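Local atomic coordinates of acyl-CoA thioesterase II TesB2 (Mycobacterium marinum, PDB entry 3U0A), a protein that probably hydrolyses fatty acyl-CoA thioesters to free fatty acids and coenzyme A. Residues G87-R92 with G107-T112; Q173-H178 with D234-Y239; H215-S220 with R275-Y280. All coordinates share one frame; numbering follows the deposited sequence.

How the contacts relate
From the N terminus, contact 1 comes first and closes a short loop: 87-92 and 107-112 are the open ends of a beta hairpin in the N-terminal hotdog unit. It is complete before contact 2 opens at 173-178. Before that second loop closes at 234-239, contact 3 has already begun at 215-220; it ends at 275-280, so contacts 2 and 3 cross. Contact 2 pairs neighbouring strands of the second hotdog unit, whereas contact 3 ties the start of strand 217-227 to the end of strand 264-275. Across the subunit interface, Ser88 of contact 1 packs on Arg275 of contact 3 in the second subunit, and both bind one sulfate.

Contact 1: residues G87-R92 with G107-T112. With SO4 (sulfate ion), chain I.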
loop_
_atom_site.group_PDB
_atom_site.type_symbol
_atom_site.label_atom_id
_atom_site.label_comp_id
_atom_site.label_asym_id
_atom_site.label_seq_id
_atom_site.Cartn_x
_atom_site.Cartn_y
_atom_site.Cartn_z
ATOM N N GLY A 87 -20.214 4.075 -11.874
ATOM C CA GLY A 87 -20.623 3.032 -12.809
ATOM C C GLY A 87 -19.738 1.795 -12.827
ATOM O O GLY A 87 -20.227 0.704 -13.078
ATOM N N SER A 88 -18.445 1.989 -12.583
ATOM C CA SER A 88 -17.443 0.920 -12.631
ATOM C C SER A 88 -16.808 0.660 -11.281
ATOM O O SER A 88 -16.407 -0.466 -10.999
ATOM C CB SER A 88 -16.311 1.273 -13.610
ATOM O OG SER A 88 -16.782 1.237 -14.941
ATOM N N PHE A 89 -16.697 1.706 -10.468
ATOM C CA PHE A 89 -16.031 1.611 -9.205
ATOM C C PHE A 89 -16.932 2.113 -8.051
ATOM O O PHE A 89 -17.666 3.113 -8.178
ATOM C CB PHE A 89 -14.728 2.421 -9.257
ATOM C CG PHE A 89 -13.637 1.790 -10.109
ATOM C CD1 PHE A 89 -13.593 2.014 -11.474
ATOM C CD2 PHE A 89 -12.645 0.984 -9.537
ATOM C CE1 PHE A 89 -12.616 1.450 -12.253
ATOM C CE2 PHE A 89 -11.662 0.412 -10.329
ATOM C CZ PHE A 89 -11.652 0.655 -11.690
ATOM N N VAL A 90 -16.877 1.407 -6.926
ATOM C CA VAL A 90 -17.502 1.850 -5.705
ATOM C C VAL A 90 -16.397 1.906 -4.653
ATOM O O VAL A 90 -15.482 1.073 -4.637
ATOM C CB VAL A 90 -18.652 0.899 -5.313
ATOM C CG1 VAL A 90 -19.077 1.100 -3.877
ATOM C CG2 VAL A 90 -19.853 1.073 -6.252
ATOM N N THR A 91 -16.436 2.922 -3.797
ATOM C CA THR A 91 -15.431 3.045 -2.738
ATOM C C THR A 91 -16.111 3.150 -1.396
ATOM O O THR A 91 -17.100 3.847 -1.286
ATOM C CB THR A 91 -14.541 4.302 -2.927
ATOM O OG1 THR A 91 -14.014 4.335 -4.269
ATOM C CG2 THR A 91 -13.391 4.305 -1.926
ATOM N N ARG A 92 -15.549 2.487 -0.384
ATOM C CA ARG A 92 -16.028 2.565 0.994
ATOM C C ARG A 92 -14.944 2.971 1.981
ATOM O O ARG A 92 -13.780 2.638 1.765
ATOM C CB ARG A 92 -16.584 1.212 1.404
ATOM C CG ARG A 92 -17.815 0.771 0.610
ATOM C CD ARG A 92 -18.995 1.699 0.844
ATOM N NE ARG A 92 -20.227 1.275 0.183
ATOM C CZ ARG A 92 -20.751 1.823 -0.909
ATOM N NH1 ARG A 92 -20.158 2.849 -1.545
ATOM N NH2 ARG A 92 -21.877 1.336 -1.387
ATOM N N GLY A 107 -9.968 1.742 4.116
ATOM C CA GLY A 107 -10.666 1.981 2.861
ATOM C C GLY A 107 -10.501 0.814 1.896
ATOM O O GLY A 107 -9.482 0.115 1.939
ATOM N N ALA A 108 -11.504 0.631 1.034
ATOM C CA ALA A 108 -11.519 -0.434 0.044
ATOM C C ALA A 108 -12.219 0.016 -1.237
ATOM O O ALA A 108 -13.145 0.817 -1.181
ATOM C CB ALA A 108 -12.176 -1.691 0.613
ATOM N N SER A 109 -11.767 -0.538 -2.380
ATOM C CA SER A 109 -12.303 -0.214 -3.710
ATOM C C SER A 109 -12.908 -1.453 -4.363
ATOM O O SER A 109 -12.363 -2.543 -4.267
ATOM C CB SER A 109 -11.202 0.376 -4.609
ATOM O OG SER A 109 -11.724 1.027 -5.772
ATOM N N PHE A 110 -14.037 -1.255 -5.024
ATOM C CA PHE A 110 -14.786 -2.317 -5.682
ATOM C C PHE A 110 -15.047 -1.970 -7.185
ATOM O O PHE A 110 -15.395 -0.834 -7.529
ATOM C CB PHE A 110 -16.114 -2.537 -4.933
ATOM C CG PHE A 110 -15.952 -2.796 -3.447
ATOM C CD1 PHE A 110 -15.536 -1.796 -2.599
ATOM C CD2 PHE A 110 -16.232 -4.041 -2.910
ATOM C CE1 PHE A 110 -15.378 -2.021 -1.251
ATOM C CE2 PHE A 110 -16.073 -4.284 -1.544
ATOM C CZ PHE A 110 -15.638 -3.268 -0.713
ATOM N N GLN A 111 -14.863 -2.949 -8.068
ATOM C CA GLN A 111 -14.984 -2.726 -9.502
ATOM C C GLN A 111 -15.799 -3.797 -10.150
ATOM O O GLN A 111 -15.777 -4.946 -9.738
ATOM C CB GLN A 111 -13.598 -2.701 -10.149
ATOM C CG GLN A 111 -13.570 -2.420 -11.661
ATOM C CD GLN A 111 -12.234 -2.763 -12.314
ATOM O OE1 GLN A 111 -11.488 -3.568 -11.803
ATOM N NE2 GLN A 111 -11.935 -2.137 -13.441
ATOM N N THR A 112 -16.480 -3.429 -11.220
ATOM C CA THR A 112 -17.150 -4.430 -12.059
ATOM C C THR A 112 -16.145 -5.250 -12.913
ATOM O O THR A 112 -14.953 -4.948 -13.016
ATOM C CB THR A 112 -18.250 -3.812 -12.960
ATOM O OG1 THR A 112 -17.707 -2.712 -13.681
ATOM C CG2 THR A 112 -19.417 -3.339 -12.153
HETATM S S SO4 I . -15.978 4.884 -15.157
HETATM O O1 SO4 I . -15.647 5.919 -16.197
HETATM O O2 SO4 I . -14.713 4.084 -14.891
HETATM O O3 SO4 I . -16.366 5.541 -13.866
HETATM O O4 SO4 I . -17.160 4.092 -15.675
#
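The open end of a beta hairpin, formed by strands 89-98 and 101-111 of the N-terminal hotdog domain, illustrates how a side chain can lie along its cross-strand neighbour. Gln111 faces Phe89 in an antiparallel non-hydrogen-bonded pair. Its CG stands anti to the backbone N (chi1 -178°) and the chain runs extended beyond, side by side with the phenyl group. Gln111 CB touches the rim of the ring at Phe89 CE2, 3.7 Å away. The next atom, Gln111 CG, sits over the ring face, 3.8 Å from the Phe89 centroid, in a CH-pi contact. Gln111 CD follows at 3.5 Å from Phe89 CZ, and the amide plane is turned only 23° from the ring. At the tip, Gln111 NE2 ends 3.3 Å from Phe89 CZ and bonds Gln114, while OE1 accepts from Arg250 of the second subunit, so the amide is held from both ends.

The backbone hydrogen bonds come from the flanking pairs. Val90 and Phe110 form a hydrogen-bonded pair, with Val90 N to Phe110 O at 2.8 Å, and their side chains project to the other face, where Phe110 meets helix 34-51. Arg92 folds back at chi2 (-64°) so that NH1 reaches Thr91 O and its salt-bridge partner Asp85, while NH2 bonds Thr52 O. At the hairpin's end, Ser88 OG bonds Gln114 and also donates to sulfate O4, 3.0 Å away.

Contact 2: residues Q173-H178 with D234-Y239; sequences QVWFRH and DEWLLY. With SO4 (sulfate ion), chain C.
Leu237 O is gripped twice from the facing strand: it accepts a hydrogen bond from Phe176 N at 3.0 Å, nearly along the C=O axis, and Trp175 CA approaches it in a CA-H...O contact. Phe176 O takes Leu237 N in return, and Val174 and Tyr239 form the next antiparallel hydrogen-bonded pair. The ladder joins strands 171-178 and 237-247 within the second hotdog unit of the chain.

Each face of this ladder has its own packing. Phe176 has CG in the crowded position between backbone N and carbonyl carbon (chi1 63°), which lays its ring over Leu237: Leu237 CB stands 4.0 Å from the ring centroid, and CD1 presses on Phe176 CE1 at 3.4 Å. Tyr239 CB meets the edge of the same ring, and helix 186-200 packs on this side through Met196 and Thr200; Tyr239 OH bonds Ser197 there. On the reverse face, Leu238 CB sits almost over the centre of the six-membered ring of Trp175, 3.6 Å from its centroid.

Beyond the last bridge, Arg177 crosses Trp236. Arg177 extends to CD, over the face of the five-membered ring of Trp236 and 3.9 Å from its centroid, then turns at chi3 (81°) to bring the guanidinium over the same face, the planes 19° apart. Arg177 NH1 and Trp236 NE1 are both donors and do not bond each other. The guanidinium edge meets a sulfate, probably from the crystallisation liquor, with Arg177 NH2 to O3 at 3.2 Å. Face-on packing leaves the N-H edge turned to the sulfate, where the positive charge would favour an anion.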
loop_
_atom_site.group_PDB
_atom_site.type_symbol
_atom_site.label_atom_id
_atom_site.label_comp_id
_atom_site.label_asym_id
_atom_site.label_seq_id
_atom_site.Cartn_x
_atom_site.Cartn_y
_atom_site.Cartn_z
ATOM N N GLN A 173 9.834 -17.250 2.482
ATOM C CA GLN A 173 8.793 -17.927 1.723
ATOM C C GLN A 173 8.034 -18.914 2.581
ATOM O O GLN A 173 8.644 -19.760 3.245
ATOM C CB GLN A 173 9.387 -18.593 0.484
ATOM C CG GLN A 173 9.585 -17.580 -0.629
ATOM C CD GLN A 173 10.540 -18.040 -1.702
ATOM O OE1 GLN A 173 11.164 -19.102 -1.581
ATOM N NE2 GLN A 173 10.654 -17.255 -2.770
ATOM N N VAL A 174 6.702 -18.786 2.565
ATOM C CA VAL A 174 5.805 -19.665 3.311
ATOM C C VAL A 174 4.674 -20.208 2.444
ATOM O O VAL A 174 4.010 -19.451 1.738
ATOM C CB VAL A 174 5.168 -18.934 4.510
ATOM C CG1 VAL A 174 4.511 -19.946 5.428
ATOM C CG2 VAL A 174 6.217 -18.146 5.274
ATOM N N TRP A 175 4.441 -21.512 2.513
ATOM C CA TRP A 175 3.257 -22.105 1.896
ATOM C C TRP A 175 2.186 -22.267 2.920
ATOM O O TRP A 175 2.432 -22.716 4.019
ATOM C CB TRP A 175 3.557 -23.478 1.362
ATOM C CG TRP A 175 4.382 -23.548 0.127
ATOM C CD1 TRP A 175 5.741 -23.737 0.039
ATOM C CD2 TRP A 175 3.910 -23.497 -1.251
ATOM N NE1 TRP A 175 6.137 -23.779 -1.263
ATOM C CE2 TRP A 175 5.085 -23.642 -2.087
ATOM C CE3 TRP A 175 2.676 -23.361 -1.846
ATOM C CZ2 TRP A 175 5.009 -23.644 -3.463
ATOM C CZ3 TRP A 175 2.600 -23.330 -3.232
ATOM C CH2 TRP A 175 3.745 -23.474 -4.026
ATOM N N PHE A 176 0.967 -21.941 2.552
ATOM C CA PHE A 176 -0.145 -22.083 3.477
ATOM C C PHE A 176 -1.386 -22.564 2.772
ATOM O O PHE A 176 -1.567 -22.342 1.577
ATOM C CB PHE A 176 -0.421 -20.789 4.297
ATOM C CG PHE A 176 -0.849 -19.576 3.473
ATOM C CD1 PHE A 176 -2.187 -19.148 3.436
ATOM C CD2 PHE A 176 0.094 -18.803 2.769
ATOM C CE1 PHE A 176 -2.564 -18.006 2.710
ATOM C CE2 PHE A 176 -0.299 -17.672 2.020
ATOM C CZ PHE A 176 -1.626 -17.275 2.005
ATOM N N ARG A 177 -2.252 -23.209 3.541
ATOM C CA ARG A 177 -3.444 -23.816 3.016
ATOM C C ARG A 177 -4.379 -24.082 4.198
ATOM O O ARG A 177 -3.942 -24.593 5.231
ATOM C CB ARG A 177 -3.056 -25.120 2.301
ATOM C CG ARG A 177 -4.224 -26.024 1.972
ATOM C CD ARG A 177 -3.807 -27.298 1.239
ATOM N NE ARG A 177 -3.298 -28.350 2.101
ATOM C CZ ARG A 177 -3.065 -29.607 1.711
ATOM N NH1 ARG A 177 -3.294 -29.995 0.452
ATOM N NH2 ARG A 177 -2.586 -30.487 2.582
ATOM N N HIS A 178 -5.657 -23.745 4.029
ATOM C CA HIS A 178 -6.706 -24.130 4.966
ATOM C C HIS A 178 -6.915 -25.627 4.842
ATOM O O HIS A 178 -7.168 -26.128 3.749
ATOM C CB HIS A 178 -8.015 -23.379 4.685
ATOM C CG HIS A 178 -9.025 -23.463 5.825
ATOM N ND1 HIS A 178 -9.990 -24.405 5.876
ATOM C CD2 HIS A 178 -9.169 -22.704 6.975
ATOM C CE1 HIS A 178 -10.716 -24.247 6.992
ATOM N NE2 HIS A 178 -10.218 -23.219 7.668
ATOM N N ASP A 234 -8.341 -22.967 0.498
ATOM C CA ASP A 234 -8.196 -24.372 0.870
ATOM C C ASP A 234 -7.299 -25.179 -0.116
ATOM O O ASP A 234 -7.236 -26.420 -0.048
ATOM C CB ASP A 234 -9.565 -25.059 1.031
ATOM C CG ASP A 234 -10.511 -24.790 -0.137
ATOM O OD1 ASP A 234 -10.094 -24.138 -1.121
ATOM O OD2 ASP A 234 -11.685 -25.202 -0.043
ATOM N N GLU A 235 -6.607 -24.461 -1.004
ATOM C CA GLU A 235 -5.576 -25.036 -1.878
ATOM C C GLU A 235 -4.270 -24.317 -1.602
ATOM O O GLU A 235 -4.280 -23.225 -1.045
ATOM C CB GLU A 235 -5.977 -24.892 -3.355
ATOM C CG GLU A 235 -7.009 -25.933 -3.807
ATOM C CD GLU A 235 -7.402 -25.836 -5.291
ATOM O OE1 GLU A 235 -6.877 -24.942 -6.047
ATOM O OE2 GLU A 235 -8.226 -26.707 -5.707
ATOM N N TRP A 236 -3.147 -24.913 -1.977
ATOM C CA TRP A 236 -1.866 -24.303 -1.667
ATOM C C TRP A 236 -1.695 -22.915 -2.269
ATOM O O TRP A 236 -1.925 -22.703 -3.480
ATOM C CB TRP A 236 -0.708 -25.201 -2.094
ATOM C CG TRP A 236 -0.513 -26.412 -1.196
ATOM C CD1 TRP A 236 -0.704 -27.740 -1.521
ATOM C CD2 TRP A 236 -0.048 -26.426 0.202
ATOM N NE1 TRP A 236 -0.417 -28.540 -0.459
ATOM C CE2 TRP A 236 -0.025 -27.823 0.605
ATOM C CE3 TRP A 236 0.324 -25.447 1.125
ATOM C CZ2 TRP A 236 0.344 -28.220 1.884
ATOM C CZ3 TRP A 236 0.694 -25.853 2.406
ATOM C CH2 TRP A 236 0.701 -27.225 2.775
ATOM N N LEU A 237 -1.324 -21.973 -1.395
ATOM C CA LEU A 237 -0.858 -20.634 -1.761
ATOM C C LEU A 237 0.605 -20.471 -1.314
ATOM O O LEU A 237 0.960 -20.835 -0.188
ATOM C CB LEU A 237 -1.713 -19.571 -1.075
ATOM C CG LEU A 237 -3.201 -19.621 -1.343
ATOM C CD1 LEU A 237 -3.939 -18.751 -0.351
ATOM C CD2 LEU A 237 -3.521 -19.249 -2.799
ATOM N N LEU A 238 1.446 -19.943 -2.197
ATOM C CA LEU A 238 2.798 -19.567 -1.823
ATOM C C LEU A 238 2.902 -18.075 -1.563
ATOM O O LEU A 238 2.564 -17.243 -2.415
ATOM C CB LEU A 238 3.790 -19.926 -2.897
ATOM C CG LEU A 238 5.225 -19.371 -2.784
ATOM C CD1 LEU A 238 6.010 -20.086 -1.693
ATOM C CD2 LEU A 238 5.914 -19.538 -4.116
ATOM N N TYR A 239 3.367 -17.759 -0.365
ATOM C CA TYR A 239 3.587 -16.414 0.011
ATOM C C TYR A 239 5.046 -16.084 -0.149
ATOM O O TYR A 239 5.876 -16.506 0.638
ATOM C CB TYR A 239 3.227 -16.188 1.450
ATOM C CG TYR A 239 2.747 -14.796 1.707
ATOM C CD1 TYR A 239 2.914 -13.758 0.771
ATOM C CD2 TYR A 239 2.126 -14.495 2.900
ATOM C CE1 TYR A 239 2.433 -12.467 1.038
ATOM C CE2 TYR A 239 1.649 -13.212 3.176
ATOM C CZ TYR A 239 1.775 -12.207 2.262
ATOM O OH TYR A 239 1.232 -10.985 2.623
HETATM S S SO4 C . -2.836 -33.752 0.033
HETATM O O1 SO4 C . -2.850 -32.884 -1.197
HETATM O O2 SO4 C . -1.441 -34.036 0.522
HETATM O O3 SO4 C . -3.609 -33.142 1.163
HETATM O O4 SO4 C . -3.496 -35.033 -0.344
#

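Contact 3: residues H215-S220 with R275-Y280; sequences HLQVAS and RYPSGY
Gln217 reaches across to Arg275 and sets its amide oxygen against the edge of the guanidinium, an example of a side-chain bond reinforcing the backbone pair beneath it. Gln217 OE1 accepts from Arg275 NE at 2.6 Å, the donor nearly along the C=O axis and the acceptor close to the guanidinium plane. A weak second bond comes from Arg275 NH1 at 3.1 Å to the same Gln217 OE1. The two flat groups stand almost perpendicular, 87° apart, so they meet edge to tip and do not stack. Arg275 achieves this with CG anti to the backbone N (chi1 -175°) and a bend at chi3 (65°) that turns NE back to the oxygen.

Below them the two residues form an antiparallel hydrogen-bonded pair: Gln217 N gives to Arg275 O at 2.7 Å and Arg275 N to Gln217 O at 2.8 Å, both nearly straight. Two residues further on, the pairing stops at Pro277, which has no N-H to offer; its CD rests against His215 O at 3.2 Å instead. Leu216 leans the other way, its CD2 lying 3.6 Å from Tyr276 CD1 and also close to Arg275 O.

Arg275 NH2 bonds Gln114 of the second subunit, where Ile117 and Gly116 receive Leu216 and Tyr276, so the junction belongs to the subunit interface as well. Within its own chain it marks where strand 217-227 begins beside the end of strand 264-275; Ala219 carries the pairing on to Leu273, and Leu216 touches Gln206 in the loop that follows helix 186-200.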
loop_
_atom_site.group_PDB
_atom_site.type_symbol
_atom_site.label_atom_id
_atom_site.label_comp_id
_atom_site.label_asym_id
_atom_site.label_seq_id
_atom_site.Cartn_x
_atom_site.Cartn_y
_atom_site.Cartn_z
ATOM N N HIS A 215 13.806 -8.269 22.801
ATOM C CA HIS A 215 13.845 -6.917 23.313
ATOM C C HIS A 215 12.848 -6.008 22.604
ATOM O O HIS A 215 12.491 -4.958 23.152
ATOM C CB HIS A 215 15.262 -6.328 23.213
ATOM C CG HIS A 215 16.365 -7.320 23.493
ATOM N ND1 HIS A 215 17.389 -7.531 22.631
ATOM C CD2 HIS A 215 16.571 -8.185 24.570
ATOM C CE1 HIS A 215 18.207 -8.477 23.129
ATOM N NE2 HIS A 215 17.705 -8.882 24.314
ATOM N N LEU A 216 12.387 -6.396 21.403
ATOM C CA LEU A 216 11.585 -5.490 20.549
ATOM C C LEU A 216 10.150 -5.228 20.995
ATOM O O LEU A 216 9.492 -6.091 21.528
ATOM C CB LEU A 216 11.526 -6.007 19.115
ATOM C CG LEU A 216 12.702 -5.725 18.200
ATOM C CD1 LEU A 216 12.413 -6.361 16.851
ATOM C CD2 LEU A 216 12.920 -4.228 18.080
ATOM N N GLN A 217 9.684 -4.015 20.747
ATOM C CA GLN A 217 8.261 -3.699 20.749
ATOM C C GLN A 217 7.744 -3.829 19.311
ATOM O O GLN A 217 8.173 -3.131 18.406
ATOM C CB GLN A 217 8.005 -2.292 21.264
ATOM C CG GLN A 217 8.067 -2.141 22.772
ATOM C CD GLN A 217 8.508 -0.746 23.216
ATOM O OE1 GLN A 217 8.702 0.170 22.395
ATOM N NE2 GLN A 217 8.674 -0.578 24.521
ATOM N N VAL A 218 6.805 -4.740 19.139
ATOM C CA VAL A 218 6.282 -5.125 17.859
ATOM C C VAL A 218 4.757 -4.883 17.787
ATOM O O VAL A 218 4.004 -5.209 18.710
ATOM C CB VAL A 218 6.597 -6.608 17.615
ATOM C CG1 VAL A 218 5.625 -7.198 16.615
ATOM C CG2 VAL A 218 8.035 -6.768 17.154
ATOM N N ALA A 219 4.330 -4.302 16.670
ATOM C CA ALA A 219 2.924 -4.007 16.397
ATOM C C ALA A 219 2.727 -3.912 14.896
ATOM O O ALA A 219 3.674 -3.720 14.164
ATOM C CB ALA A 219 2.500 -2.704 17.063
ATOM N N SER A 220 1.494 -4.103 14.452
ATOM C CA SER A 220 1.100 -3.822 13.084
ATOM C C SER A 220 0.668 -2.358 13.043
ATOM O O SER A 220 -0.170 -1.946 13.818
ATOM C CB SER A 220 -0.050 -4.764 12.626
ATOM O OG SER A 220 0.347 -6.101 12.531
ATOM N N ARG A 275 10.429 -1.746 17.451
ATOM C CA ARG A 275 11.031 -0.703 18.253
ATOM C C ARG A 275 11.824 -1.183 19.491
ATOM O O ARG A 275 11.348 -1.969 20.289
ATOM C CB ARG A 275 9.934 0.273 18.706
ATOM C CG ARG A 275 10.430 1.496 19.475
ATOM C CD ARG A 275 9.320 2.495 19.668
ATOM N NE ARG A 275 8.285 1.918 20.526
ATOM C CZ ARG A 275 7.037 2.357 20.665
ATOM N NH1 ARG A 275 6.224 1.703 21.493
ATOM N NH2 ARG A 275 6.584 3.408 19.988
ATOM N N TYR A 276 13.042 -0.663 19.615
ATOM C CA TYR A 276 13.830 -0.765 20.838
ATOM C C TYR A 276 13.226 0.103 21.974
ATOM O O TYR A 276 12.945 1.295 21.792
ATOM C CB TYR A 276 15.282 -0.329 20.594
ATOM C CG TYR A 276 16.101 -1.210 19.646
ATOM C CD1 TYR A 276 15.816 -2.582 19.486
ATOM C CD2 TYR A 276 17.204 -0.684 18.936
ATOM C CE1 TYR A 276 16.568 -3.384 18.638
ATOM C CE2 TYR A 276 17.956 -1.488 18.084
ATOM C CZ TYR A 276 17.627 -2.840 17.944
ATOM O OH TYR A 276 18.338 -3.694 17.130
ATOM N N PRO A 277 13.038 -0.501 23.149
ATOM C CA PRO A 277 12.708 0.308 24.313
ATOM C C PRO A 277 13.751 1.409 24.446
ATOM O O PRO A 277 14.880 1.249 23.976
ATOM C CB PRO A 277 12.804 -0.689 25.485
ATOM C CG PRO A 277 12.629 -2.036 24.862
ATOM C CD PRO A 277 13.249 -1.919 23.493
ATOM N N SER A 278 13.363 2.527 25.051
ATOM C CA SER A 278 14.264 3.677 25.264
ATOM C C SER A 278 15.645 3.292 25.858
ATOM O O SER A 278 16.684 3.841 25.439
ATOM C CB SER A 278 13.584 4.619 26.240
ATOM O OG SER A 278 13.455 3.948 27.487
ATOM N N GLY A 279 15.628 2.367 26.838
ATOM C CA GLY A 279 16.840 1.793 27.455
ATOM C C GLY A 279 17.755 0.955 26.556
ATOM O O GLY A 279 18.943 1.275 26.443
ATOM N N TYR A 280 17.222 -0.112 25.928
ATOM C CA TYR A 280 18.016 -1.059 25.084
ATOM C C TYR A 280 18.352 -0.487 23.707
ATOM O O TYR A 280 19.495 -0.576 23.257
ATOM C CB TYR A 280 17.286 -2.405 24.903
#